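PDB 6K4X: metallo-beta-lactamase from Serratia marcescens, which hydrolyses the beta-lactam ring of antibiotics using two zinc ions, as a subclass B3 metallo-beta-lactamase. Local coordinates for residues Gly22-Ala28 / Val40-Thr44; Leu69-Ser73 / Asn98-Leu102; Ser73-Ala78 / Leu117-Pro121; Lys109-Gln113 / Gly149-Gly153; Val171-Ser175 / Ile212-Pro216. All coordinates share one frame; numbering follows the deposited sequence. Where two conformers were deposited one is given.

Interaction 1 of 5, residues Gly22-Ala28 / Val40-Thr44; sequences GTGGISA and VDGTT
Thr43 presses its side chain into the loop 22-28, where it meets Thr23, Ile26 and Ala28. Thr43 CB lies 4.0 Å from Thr23 CG2 and almost as near to Ile26 CG2. From there the side chain forks. OG1 sits between the backbone N and the carbonyl carbon (chi1 84°). It turns back to bond Gly42 O, with Thr43 OG1 to Gly42 O at 2.7 Å, and its other side rests on the methyl of Thr23, with Thr43 OG1 to Thr23 CG2 at 3.6 Å. The two threonines thus meet tip to tip. The methyl packs against the loop: Thr43 CG2 lies 3.7 Å from Ile26 O and 4.0 Å from Ala28 CB. The Ile26 and Thr43 side chains pass alongside, running opposite ways, with their CG2 methyls in contact.

Thr23 uses its hydroxyl within its own loop. Thr23 OG1 accepts from Ile26 N at 2.9 Å, an ST motif, and also bonds Trp5 O. One water lies within hydrogen-bonding distance of both Ser27 O and Asp41 OD2 and links the loops; the same OD2 also bonds Thr71. No direct hydrogen bond crosses the contact.

This buried packing joins the loop before strand 29-31 to the loop after strand 37-40. Helix 47-57 touches both threonines through Val50 and Val51. Ile26 reaches on to helix 75-78 and to the zinc ligands Asp76 and His215.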
# COMPACT_ATOMS: atom_id res chain seq x y z
N GLY A 22 -8.03 4.81 -5.70
CA GLY A 22 -8.33 3.40 -5.63
C GLY A 22 -9.80 3.07 -5.81
O GLY A 22 -10.64 3.86 -6.27
N THR A 23 -10.11 1.82 -5.48
CA THR A 23 -11.46 1.29 -5.56
C THR A 23 -12.17 1.53 -4.24
O THR A 23 -11.64 2.10 -3.29
CB THR A 23 -11.41 -0.20 -5.93
OG1 THR A 23 -10.67 -0.84 -4.87
CG2 THR A 23 -10.78 -0.45 -7.28
N GLY A 24 -13.42 1.07 -4.16
CA GLY A 24 -14.16 1.17 -2.91
C GLY A 24 -13.51 0.39 -1.79
O GLY A 24 -13.70 0.72 -0.62
N GLY A 25 -12.76 -0.66 -2.14
CA GLY A 25 -12.25 -1.58 -1.15
C GLY A 25 -10.74 -1.65 -1.05
O GLY A 25 -10.25 -2.26 -0.10
N ILE A 26 -10.00 -1.09 -2.02
CA ILE A 26 -8.53 -1.19 -1.98
C ILE A 26 -7.95 0.18 -2.27
O ILE A 26 -8.32 0.81 -3.27
CB ILE A 26 -7.96 -2.23 -2.96
CG1 ILE A 26 -8.49 -3.64 -2.69
CG2 ILE A 26 -6.45 -2.20 -2.92
CD1 ILE A 26 -7.97 -4.27 -1.42
N SER A 27 -7.00 0.64 -1.43
CA SER A 27 -6.41 1.92 -1.64
C SER A 27 -5.46 1.90 -2.84
O SER A 27 -4.71 0.97 -3.06
CB SER A 27 -5.64 2.35 -0.43
OG SER A 27 -6.50 2.51 0.67
N ALA A 28 -5.46 3.03 -3.55
CA ALA A 28 -4.40 3.40 -4.46
C ALA A 28 -4.30 4.92 -4.38
O ALA A 28 -5.31 5.61 -4.19
CB ALA A 28 -4.65 2.93 -5.88
N VAL A 40 0.75 4.68 -6.13
CA VAL A 40 0.98 3.65 -5.15
C VAL A 40 -0.15 2.64 -5.24
O VAL A 40 -1.32 2.99 -5.01
CB VAL A 40 1.07 4.22 -3.72
CG1 VAL A 40 1.44 3.12 -2.75
CG2 VAL A 40 2.05 5.38 -3.66
N ASP A 41 0.23 1.42 -5.65
CA ASP A 41 -0.60 0.22 -5.80
C ASP A 41 -1.50 0.30 -7.03
O ASP A 41 -1.72 1.36 -7.62
CB ASP A 41 -1.35 -0.17 -4.52
CG ASP A 41 -0.47 -0.94 -3.56
OD1 ASP A 41 0.62 -1.44 -3.98
OD2 ASP A 41 -0.88 -1.04 -2.38
N GLY A 42 -2.01 -0.87 -7.43
CA GLY A 42 -2.84 -1.00 -8.62
C GLY A 42 -4.24 -1.53 -8.36
O GLY A 42 -5.05 -1.56 -9.29
N THR A 43 -4.54 -1.95 -7.13
CA THR A 43 -5.77 -2.68 -6.81
C THR A 43 -5.78 -4.01 -7.58
O THR A 43 -4.73 -4.61 -7.77
CB THR A 43 -7.05 -1.82 -6.94
OG1 THR A 43 -7.57 -1.75 -8.27
CG2 THR A 43 -6.83 -0.43 -6.37
N THR A 44 -6.99 -4.49 -7.92
CA THR A 44 -7.14 -5.77 -8.57
C THR A 44 -7.00 -5.60 -10.08
O THR A 44 -6.93 -4.49 -10.62
CB THR A 44 -8.53 -6.37 -8.32
OG1 THR A 44 -9.47 -5.44 -8.86
CG2 THR A 44 -8.82 -6.61 -6.86
O HOH W 1 -3.48 -1.23 -1.75

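Interaction 2 of 5, residues Leu69-Ser73 / Asn98-Leu102; sequences LSTHS and NVDTL. With ZN (zinc ion), chain B; D0U (4-azanyl-2-sulfanyl-benzoic acid), chain E.
Ser73 sets its side chain against the start of helix 99-104, between Asn98, Thr101 and Leu102. Its CB faces the two aliphatic groups. Thr101 CG2 is 3.5 Å from Ser73 CB, tighter than usual for two carbons, and Leu102 CD2 is 3.7 Å from the same CB. The hydroxyl turns toward the amide of Asn98. Ser73 OG is tucked back over its own backbone (chi1 49°), which brings it to 3.2 Å from Asn98 CG. This is packing against the amide carbon: the approach to ND2 has a poor angle and makes no hydrogen bond.

Leu102 spreads its two methyls along the segment 69-73. CD2 serves Ser73, while Leu102 CD1 lies 3.7 Å from Ser70 OG. That hydroxyl has its polar partner in a water, which donates to Ser70 OG and accepts from Asn98 ND2. The water therefore bridges the two segments where no direct hydrogen bond does. Asn98 ND2 also bonds Thr151 OG1, so the amide also reaches the loop that carries Thr151.

The segment 69-73 leaves strand 65-69 and opens the HxHxDH zinc-binding motif of the metallo-beta-lactamase fold. His72 is its first histidine. His72 CB packs on Asn98 ND2 at 3.8 Å, and its ring leads away from the helix. His72 NE2 binds a zinc ion at 2.0 Å, and this zinc also takes His74, His150 and the inhibitor sulfur S1. At the other ring nitrogen, His72 ND1 bonds Asp174 OD1, a second-shell carboxylate that probably fixes the rotation of the imidazole. The inhibitor oxygen O2 lies at the ring edge, in its plane, near CE1.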
# COMPACT_ATOMS: atom_id res chain seq x y z
N LEU A 69 4.48 2.20 -7.26
CA LEU A 69 5.06 1.65 -6.05
C LEU A 69 4.15 0.56 -5.53
O LEU A 69 2.96 0.79 -5.39
CB LEU A 69 5.21 2.76 -5.01
CG LEU A 69 5.91 4.03 -5.49
CD1 LEU A 69 6.09 4.99 -4.34
CD2 LEU A 69 7.23 3.73 -6.17
N SER A 70 4.72 -0.59 -5.16
CA SER A 70 3.95 -1.72 -4.66
C SER A 70 4.13 -1.83 -3.15
O SER A 70 5.28 -1.88 -2.66
CB SER A 70 4.39 -2.98 -5.34
OG SER A 70 3.75 -4.13 -4.78
N THR A 71 3.03 -1.93 -2.41
CA THR A 71 3.09 -2.32 -0.98
C THR A 71 3.47 -3.80 -0.87
O THR A 71 4.55 -4.16 -0.39
CB THR A 71 1.79 -2.02 -0.23
OG1 THR A 71 0.70 -2.65 -0.93
CG2 THR A 71 1.54 -0.54 -0.05
N HIS A 72 2.57 -4.69 -1.32
CA HIS A 72 2.90 -6.09 -1.36
C HIS A 72 2.16 -6.80 -2.48
O HIS A 72 1.18 -6.32 -3.05
CB HIS A 72 2.69 -6.79 -0.00
CG HIS A 72 1.27 -7.04 0.36
ND1 HIS A 72 0.52 -6.17 1.09
CD2 HIS A 72 0.46 -8.11 0.11
CE1 HIS A 72 -0.68 -6.68 1.30
NE2 HIS A 72 -0.77 -7.89 0.69
N SER A 73 2.67 -8.00 -2.78
CA SER A 73 2.39 -8.73 -4.01
C SER A 73 1.30 -9.79 -3.80
O SER A 73 1.54 -10.98 -4.04
CB SER A 73 3.68 -9.34 -4.48
OG SER A 73 4.35 -10.03 -3.43
N ASN A 98 9.82 -9.33 -3.14
CA ASN A 98 8.53 -9.41 -3.85
C ASN A 98 8.68 -9.16 -5.36
O ASN A 98 7.70 -9.27 -6.09
CB ASN A 98 7.51 -8.42 -3.28
CG ASN A 98 6.93 -8.84 -1.94
OD1 ASN A 98 7.25 -9.90 -1.40
ND2 ASN A 98 6.04 -8.02 -1.40
N VAL A 99 9.88 -8.81 -5.83
CA VAL A 99 10.07 -8.53 -7.26
C VAL A 99 9.62 -9.72 -8.11
O VAL A 99 8.88 -9.54 -9.10
CB VAL A 99 11.53 -8.12 -7.54
CG1 VAL A 99 11.85 -8.15 -9.03
CG2 VAL A 99 11.84 -6.74 -6.96
N ASP A 100 10.07 -10.93 -7.77
CA ASP A 100 9.78 -12.06 -8.60
C ASP A 100 8.26 -12.34 -8.62
O ASP A 100 7.70 -12.72 -9.64
CB ASP A 100 10.58 -13.26 -8.13
CG ASP A 100 10.59 -14.37 -9.15
OD1 ASP A 100 11.04 -14.09 -10.28
OD2 ASP A 100 10.13 -15.46 -8.82
N THR A 101 7.61 -12.13 -7.48
CA THR A 101 6.19 -12.34 -7.40
C THR A 101 5.46 -11.35 -8.31
O THR A 101 4.50 -11.71 -9.01
CB THR A 101 5.66 -12.16 -5.98
OG1 THR A 101 6.38 -13.03 -5.11
CG2 THR A 101 4.18 -12.47 -5.91
N LEU A 102 5.88 -10.09 -8.32
CA LEU A 102 5.22 -9.12 -9.18
C LEU A 102 5.46 -9.44 -10.66
O LEU A 102 4.60 -9.18 -11.51
CB LEU A 102 5.70 -7.71 -8.88
CG LEU A 102 5.27 -7.15 -7.52
CD1 LEU A 102 5.91 -5.80 -7.29
CD2 LEU A 102 3.76 -7.05 -7.39
ZN ZN B . -1.94 -9.42 1.31
O2 D0U E . -3.75 -7.20 3.03
C7 D0U E . -4.17 -7.86 4.01
O1 D0U E . -4.05 -7.44 5.20
C3 D0U E . -4.82 -9.18 3.83
C2 D0U E . -5.48 -9.71 4.98
C4 D0U E . -4.82 -9.90 2.62
S1 D0U E . -4.21 -9.44 1.10
C5 D0U E . -5.47 -11.16 2.63
C6 D0U E . -6.11 -11.68 3.75
N1 D0U E . -6.76 -12.91 3.70
C1 D0U E . -6.12 -10.94 4.90
O HOH W 2 5.49 -5.90 -3.43

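Interaction 3 of 5, residues Ser73-Ala78 / Leu117-Pro121; sequences SHEDHA and LSNFP. With ZN (zinc ion), chain C; ZN (zinc ion), chain B; D0U (4-azanyl-2-sulfanyl-benzoic acid), chain E.
Phe120 carries the apolar part of the contact by laying its ring along the backbone of Ser73-Ala78. Its first torsion (chi1 59°) lets the ring extend from Ser73 O to Ala78. Phe120 CE2 meets Ala78 CB at 3.8 Å, and Phe120 CB packs on Glu75 CB. Ser73 O approaches the ring at its edge, 3.5 Å from Phe120 CE1. Leu117 makes a CH-pi contact: Leu117 CD2 sits over one face of the His74 ring, 4.0 Å from the centroid.

Waters provide the polar links, as no direct hydrogen bond crosses. One accepts from Glu75 N and donates to Ser118 O. Another donates to Glu75 OE2 and accepts from Ser118 N. A third donates to Ala78 O and Pro121 O.

Metal bonds lie behind this surface. His74 ND1 binds one zinc at 2.1 Å, and its NE2 is held by Asp111. Asp76 OD2 and His77 NE2 bind the second zinc, and the inhibitor sulfur S1 bridges both metals.

His74 is the N-cap of the short helix 75-78. The loop 117-121, which leads toward strand 126-129, packs on this helix through Phe120, and helix 99-104 touches Ala78 through Leu102.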
# COMPACT_ATOMS: atom_id res chain seq x y z
N SER A 73 2.67 -8.00 -2.78
CA SER A 73 2.39 -8.73 -4.01
C SER A 73 1.30 -9.79 -3.80
O SER A 73 1.54 -10.98 -4.04
CB SER A 73 3.68 -9.34 -4.48
OG SER A 73 4.35 -10.03 -3.43
N HIS A 74 0.10 -9.32 -3.42
CA HIS A 74 -1.10 -10.15 -3.48
C HIS A 74 -2.07 -9.51 -4.46
O HIS A 74 -1.98 -8.32 -4.76
CB HIS A 74 -1.78 -10.30 -2.12
CG HIS A 74 -0.95 -11.07 -1.14
ND1 HIS A 74 -1.05 -10.92 0.21
CD2 HIS A 74 -0.04 -12.04 -1.37
CE1 HIS A 74 -0.20 -11.76 0.77
NE2 HIS A 74 0.42 -12.45 -0.16
N GLU A 75 -2.97 -10.33 -4.99
CA GLU A 75 -3.84 -9.95 -6.10
C GLU A 75 -4.68 -8.71 -5.80
O GLU A 75 -5.07 -8.02 -6.74
CB GLU A 75 -4.71 -11.14 -6.50
CG GLU A 75 -5.81 -11.47 -5.50
CD GLU A 75 -6.82 -12.56 -5.83
OE1 GLU A 75 -7.23 -12.63 -7.00
OE2 GLU A 75 -7.22 -13.33 -4.91
N ASP A 76 -5.07 -8.49 -4.56
CA ASP A 76 -5.93 -7.36 -4.24
C ASP A 76 -5.22 -6.01 -4.35
O ASP A 76 -5.88 -5.01 -4.64
CB ASP A 76 -6.59 -7.53 -2.87
CG ASP A 76 -5.69 -7.76 -1.68
OD1 ASP A 76 -4.59 -8.33 -1.85
OD2 ASP A 76 -6.12 -7.38 -0.57
N HIS A 77 -3.91 -5.96 -4.07
CA HIS A 77 -3.17 -4.70 -4.14
C HIS A 77 -2.41 -4.56 -5.46
O HIS A 77 -2.16 -3.43 -5.93
CB HIS A 77 -2.18 -4.59 -2.98
CG HIS A 77 -2.86 -4.83 -1.67
ND1 HIS A 77 -3.67 -3.88 -1.05
CD2 HIS A 77 -2.95 -5.96 -0.94
CE1 HIS A 77 -4.19 -4.45 0.03
NE2 HIS A 77 -3.80 -5.72 0.12
N ALA A 78 -1.93 -5.69 -5.98
CA ALA A 78 -0.97 -5.74 -7.09
C ALA A 78 -1.60 -6.27 -8.38
O ALA A 78 -0.97 -6.21 -9.43
CB ALA A 78 0.22 -6.60 -6.75
N LEU A 117 -3.61 -18.66 -2.16
CA LEU A 117 -3.57 -17.39 -2.88
C LEU A 117 -3.97 -17.60 -4.34
O LEU A 117 -3.68 -18.64 -4.92
CB LEU A 117 -2.16 -16.78 -2.82
CG LEU A 117 -1.73 -16.32 -1.44
CD1 LEU A 117 -0.21 -16.16 -1.37
CD2 LEU A 117 -2.44 -15.03 -1.06
N SER A 118 -4.58 -16.56 -4.92
CA SER A 118 -4.88 -16.57 -6.34
C SER A 118 -3.80 -15.80 -7.08
O SER A 118 -3.37 -14.73 -6.66
CB SER A 118 -6.24 -15.98 -6.61
OG SER A 118 -7.25 -16.74 -5.95
N ASN A 119 -3.37 -16.33 -8.22
CA ASN A 119 -2.40 -15.67 -9.06
C ASN A 119 -2.99 -14.41 -9.68
O ASN A 119 -4.20 -14.23 -9.72
CB ASN A 119 -1.90 -16.59 -10.17
CG ASN A 119 -1.23 -17.84 -9.65
OD1 ASN A 119 -0.83 -17.94 -8.49
ND2 ASN A 119 -1.05 -18.79 -10.54
N PHE A 120 -2.12 -13.55 -10.17
CA PHE A 120 -2.53 -12.33 -10.81
C PHE A 120 -1.60 -12.04 -11.97
O PHE A 120 -0.59 -12.72 -12.17
CB PHE A 120 -2.60 -11.20 -9.77
CG PHE A 120 -1.30 -10.90 -9.06
CD1 PHE A 120 -0.97 -11.56 -7.89
CD2 PHE A 120 -0.42 -9.96 -9.57
CE1 PHE A 120 0.23 -11.28 -7.24
CE2 PHE A 120 0.78 -9.71 -8.94
CZ PHE A 120 1.09 -10.35 -7.76
N PRO A 121 -1.90 -11.04 -12.82
CA PRO A 121 -1.07 -10.84 -14.00
C PRO A 121 0.33 -10.34 -13.65
O PRO A 121 0.50 -9.38 -12.89
CB PRO A 121 -1.86 -9.78 -14.79
CG PRO A 121 -3.28 -9.96 -14.33
CD PRO A 121 -3.15 -10.25 -12.86
ZN ZN C . -4.86 -7.17 1.06
ZN ZN B . -1.94 -9.42 1.31
O2 D0U E . -3.75 -7.20 3.03
C7 D0U E . -4.17 -7.86 4.01
O1 D0U E . -4.05 -7.44 5.20
C3 D0U E . -4.82 -9.18 3.83
C2 D0U E . -5.48 -9.71 4.98
C4 D0U E . -4.82 -9.90 2.62
S1 D0U E . -4.21 -9.44 1.10
C5 D0U E . -5.47 -11.16 2.63
C6 D0U E . -6.11 -11.68 3.75
N1 D0U E . -6.76 -12.91 3.70
C1 D0U E . -6.12 -10.94 4.90
O HOH W 3 -2.87 -13.16 -4.42
O HOH W 4 -5.11 -14.24 -3.09
O HOH W 5 -6.51 -13.20 -9.30
O HOH W 6 -0.00 -6.99 -11.81

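Interaction 4 of 5, residues Lys109-Gln113 / Gly149-Gly153; sequences KSDPQ and GHTEG. With ZN (zinc ion), chain B; D0U (4-azanyl-2-sulfanyl-benzoic acid), chain E.
Asp111 OD1 and His150 O are joined by one water. The water lies 2.7 Å from Asp111 OD1 and 2.7 Å from His150 O, placed to donate to either, and accepts from Gln113 NE2 at 2.9 Å. It lies over the centre of one face of the His150 ring. OD1 is gripped a second time: Gln113 N donates to Asp111 OD1 at 2.9 Å, an Asx turn. This bond uses the anti lone pair of OD1, away from OD2.

Asp111 points its carboxylate the same way as the side chain of Thr151, and the two lie side by side. Thr151 CG2 is 3.8 Å from Asp111 OD2.

Gln113 extends beyond CG toward the metal site. Gln113 NE2 comes to 3.6 Å from His150 CE1, with the amide and ring planes 55° apart, while OE1 lies near the amino group of the inhibitor. His150 has CG anti to the backbone N (chi1 -179°), and the ring swings back toward Gln113 and the zinc. There His150 NE2 binds a zinc ion at 2.0 Å, and His150 CE1 comes to 3.4 Å from inhibitor C3. At the outer end of the contact, Ser110 CB packs on the Glu152 carboxylate.

The water and the Asx turn hold Asp111 in the second shell of the zinc site. Its OD2 takes the N-H of His74, so it would be expected to strengthen that imidazole as a metal ligand. The bond from His150 ND1 to Thr177 O probably fixes the rotation of that ring.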
# COMPACT_ATOMS: atom_id res chain seq x y z
N LYS A 109 6.42 -20.08 -1.72
CA LYS A 109 6.04 -20.96 -0.62
C LYS A 109 6.38 -20.35 0.73
O LYS A 109 5.81 -20.74 1.78
CB LYS A 109 6.66 -22.35 -0.81
CG LYS A 109 8.17 -22.39 -0.79
CD LYS A 109 8.67 -23.79 -1.05
CE LYS A 109 10.17 -23.87 -1.15
NZ LYS A 109 10.58 -25.26 -1.46
N SER A 110 7.24 -19.34 0.78
CA SER A 110 7.53 -18.63 2.03
C SER A 110 6.32 -17.83 2.52
O SER A 110 6.28 -17.44 3.68
CB SER A 110 8.72 -17.71 1.87
OG SER A 110 8.53 -16.85 0.76
N ASP A 111 5.38 -17.50 1.63
CA ASP A 111 4.23 -16.68 2.02
C ASP A 111 3.34 -17.51 2.93
O ASP A 111 2.96 -18.61 2.57
CB ASP A 111 3.49 -16.22 0.77
CG ASP A 111 2.42 -15.17 1.02
OD1 ASP A 111 1.57 -15.37 1.90
OD2 ASP A 111 2.47 -14.15 0.31
N PRO A 112 2.97 -17.02 4.14
CA PRO A 112 2.09 -17.79 5.01
C PRO A 112 0.78 -18.22 4.34
O PRO A 112 0.23 -19.26 4.71
CB PRO A 112 1.81 -16.83 6.16
CG PRO A 112 3.07 -15.97 6.23
CD PRO A 112 3.46 -15.79 4.78
N GLN A 113 0.28 -17.45 3.37
CA GLN A 113 -0.94 -17.81 2.66
C GLN A 113 -0.71 -18.78 1.50
O GLN A 113 -1.68 -19.18 0.85
CB GLN A 113 -1.66 -16.56 2.18
CG GLN A 113 -2.25 -15.73 3.30
CD GLN A 113 -3.00 -14.55 2.75
OE1 GLN A 113 -4.14 -14.67 2.30
NE2 GLN A 113 -2.36 -13.39 2.69
N GLY A 149 6.60 -9.37 6.67
CA GLY A 149 5.92 -10.23 7.58
C GLY A 149 4.68 -10.82 6.95
O GLY A 149 4.52 -12.03 6.88
N HIS A 150 3.78 -9.97 6.47
CA HIS A 150 2.66 -10.41 5.61
C HIS A 150 3.19 -10.96 4.28
O HIS A 150 2.63 -11.93 3.75
CB HIS A 150 1.66 -9.28 5.48
CG HIS A 150 0.45 -9.57 4.67
ND1 HIS A 150 -0.64 -10.18 5.20
CD2 HIS A 150 0.15 -9.28 3.39
CE1 HIS A 150 -1.60 -10.23 4.27
NE2 HIS A 150 -1.12 -9.73 3.13
N THR A 151 4.26 -10.33 3.78
CA THR A 151 5.06 -10.83 2.68
C THR A 151 6.50 -10.44 2.98
O THR A 151 6.74 -9.48 3.72
CB THR A 151 4.67 -10.26 1.30
OG1 THR A 151 5.01 -8.87 1.24
CG2 THR A 151 3.23 -10.50 0.91
N GLU A 152 7.46 -11.14 2.37
CA GLU A 152 8.84 -10.82 2.68
C GLU A 152 9.26 -9.46 2.13
O GLU A 152 10.09 -8.77 2.74
CB GLU A 152 9.77 -11.88 2.10
CG GLU A 152 9.77 -13.22 2.81
CD GLU A 152 10.89 -14.16 2.42
OE1 GLU A 152 11.66 -13.80 1.53
OE2 GLU A 152 10.99 -15.25 3.04
N GLY A 153 8.68 -9.05 0.99
CA GLY A 153 9.11 -7.80 0.35
C GLY A 153 8.17 -6.63 0.59
O GLY A 153 8.24 -5.65 -0.13
ZN ZN B . -1.94 -9.42 1.31
O2 D0U E . -3.75 -7.20 3.03
C7 D0U E . -4.17 -7.86 4.01
O1 D0U E . -4.05 -7.44 5.20
C3 D0U E . -4.82 -9.18 3.83
C2 D0U E . -5.48 -9.71 4.98
C4 D0U E . -4.82 -9.90 2.62
S1 D0U E . -4.21 -9.44 1.10
C5 D0U E . -5.47 -11.16 2.63
C6 D0U E . -6.11 -11.68 3.75
N1 D0U E . -6.76 -12.91 3.70
C1 D0U E . -6.12 -10.94 4.90
O HOH W 7 0.44 -13.49 3.50

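Interaction 5 of 5, residues Val171-Ser175 / Ile212-Pro216; sequences VFADS and IAAHP. With ZN (zinc ion), chain C; D0U (4-azanyl-2-sulfanyl-benzoic acid), chain E.
Ile212, Ala214 and Phe172 share most of the buried surface. Ile212 bonds the two neighbours of Phe172: Ile212 N donates to Val171 O at 2.8 Å, almost straight at 176°, and Ile212 O accepts from Ala173 N at 2.8 Å. The Phe172 ring, with CG anti to the backbone N (chi1 -164°), turns one face over Ile212 O, which stands 3.9 Å above the plane, offset toward the rim. The Phe172 and Ile212 side chains share one face of the sheet, with Phe172 CD2 4.2 Å from Ile212 CG2.

The strands are parallel neighbours in a beta-alpha-beta unit: strand 166-173, helix 190-205 and strand 210-213. Ala173 pairs with Ala213, their methyls on the other face. As the strands end, Ala214 N donates to Ala173 O at 3.0 Å. Ala214 CB packs on the far end of the Phe172 ring, at CE1.

Both segments then run into the zinc site. Ser175 OG donates to inhibitor O2 at 2.7 Å and lies in the plane of the His215 ring, at its edge. A water joins this hydroxyl to His215 N. His215 NE2 binds the second zinc, together with Asp76 and His77.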
# COMPACT_ATOMS: atom_id res chain seq x y z
N VAL A 171 1.69 8.55 5.04
CA VAL A 171 2.16 7.17 5.08
C VAL A 171 1.15 6.31 4.33
O VAL A 171 -0.03 6.31 4.70
CB VAL A 171 2.32 6.68 6.53
CG1 VAL A 171 2.75 5.22 6.55
CG2 VAL A 171 3.26 7.56 7.33
N PHE A 172 1.60 5.57 3.32
CA PHE A 172 0.80 4.53 2.69
C PHE A 172 1.23 3.22 3.33
O PHE A 172 2.32 2.71 3.08
CB PHE A 172 0.97 4.55 1.17
CG PHE A 172 -0.08 3.78 0.42
CD1 PHE A 172 -0.18 2.41 0.55
CD2 PHE A 172 -0.97 4.42 -0.40
CE1 PHE A 172 -1.14 1.69 -0.15
CE2 PHE A 172 -1.91 3.70 -1.11
CZ PHE A 172 -2.00 2.34 -0.99
N ALA A 173 0.40 2.75 4.26
CA ALA A 173 0.79 1.67 5.17
C ALA A 173 0.50 0.31 4.53
O ALA A 173 -0.65 -0.01 4.22
CB ALA A 173 0.06 1.85 6.47
N ASP A 174 1.55 -0.48 4.36
CA ASP A 174 1.38 -1.86 3.96
C ASP A 174 0.62 -2.63 5.04
O ASP A 174 0.55 -2.22 6.21
CB ASP A 174 2.72 -2.52 3.70
CG ASP A 174 2.62 -3.85 2.99
OD1 ASP A 174 1.59 -4.09 2.36
OD2 ASP A 174 3.64 -4.59 3.02
N SER A 175 0.02 -3.75 4.63
CA SER A 175 -0.61 -4.70 5.54
C SER A 175 0.41 -5.33 6.48
O SER A 175 1.47 -5.78 6.06
CB SER A 175 -1.33 -5.75 4.77
OG SER A 175 -2.27 -5.14 3.90
N ILE A 212 -2.77 6.23 5.13
CA ILE A 212 -3.65 5.62 4.17
C ILE A 212 -3.28 4.14 4.16
O ILE A 212 -2.19 3.79 3.73
CB ILE A 212 -3.49 6.25 2.78
CG1 ILE A 212 -3.80 7.74 2.82
CG2 ILE A 212 -4.36 5.52 1.77
CD1 ILE A 212 -3.08 8.59 1.81
N ALA A 213 -4.15 3.29 4.70
CA ALA A 213 -3.85 1.86 4.79
C ALA A 213 -4.23 1.16 3.49
O ALA A 213 -5.22 1.52 2.87
CB ALA A 213 -4.58 1.25 5.96
N ALA A 214 -3.45 0.15 3.12
CA ALA A 214 -3.66 -0.55 1.86
C ALA A 214 -5.11 -1.07 1.77
O ALA A 214 -5.75 -0.98 0.71
CB ALA A 214 -2.65 -1.66 1.72
N HIS A 215 -5.63 -1.65 2.85
CA HIS A 215 -7.07 -1.82 3.04
C HIS A 215 -7.59 -0.58 3.74
O HIS A 215 -7.29 -0.35 4.91
CB HIS A 215 -7.38 -3.08 3.86
CG HIS A 215 -7.13 -4.33 3.09
ND1 HIS A 215 -8.06 -4.86 2.20
CD2 HIS A 215 -6.03 -5.12 2.97
CE1 HIS A 215 -7.55 -5.90 1.59
NE2 HIS A 215 -6.30 -6.10 2.04
N PRO A 216 -8.34 0.30 3.04
CA PRO A 216 -8.55 1.65 3.56
C PRO A 216 -9.29 1.72 4.89
O PRO A 216 -9.07 2.63 5.70
CB PRO A 216 -9.31 2.36 2.42
CG PRO A 216 -9.89 1.24 1.59
CD PRO A 216 -8.88 0.11 1.69
ZN ZN C . -4.86 -7.17 1.06
O2 D0U E . -3.75 -7.20 3.03
C7 D0U E . -4.17 -7.86 4.01
O1 D0U E . -4.05 -7.44 5.20
C3 D0U E . -4.82 -9.18 3.83
C2 D0U E . -5.48 -9.71 4.98
C4 D0U E . -4.82 -9.90 2.62
S1 D0U E . -4.21 -9.44 1.10
C5 D0U E . -5.47 -11.16 2.63
C6 D0U E . -6.11 -11.68 3.75
N1 D0U E . -6.76 -12.91 3.70
C1 D0U E . -6.12 -10.94 4.90
O HOH W 8 -3.84 -2.89 4.96

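How the interactions relate
Interactions 2, 3, 4 and 5 surround the two zinc ions and the inhibitor, and interaction 1 lies just behind them. Interactions 2 and 3 have centres 9 Å apart, share Ser73 and cross along the chain; interactions 3 and 4 also cross. Interaction 1 comes first in sequence and joins loops of the seven-stranded sheet. Interaction 5 comes last and belongs to the five-stranded sheet. Their centres are 10 Å apart, and Ser27 bonds Ala213 and Ala214 between the sheets. Loops and the short helix 75-78 at the strand ends of both sheets supply the metal ligands, as in the alpha-beta/beta-alpha fold of metallo-beta-lactamases. Gly42 bonds His77, tying interaction 1 to the zinc-binding segment.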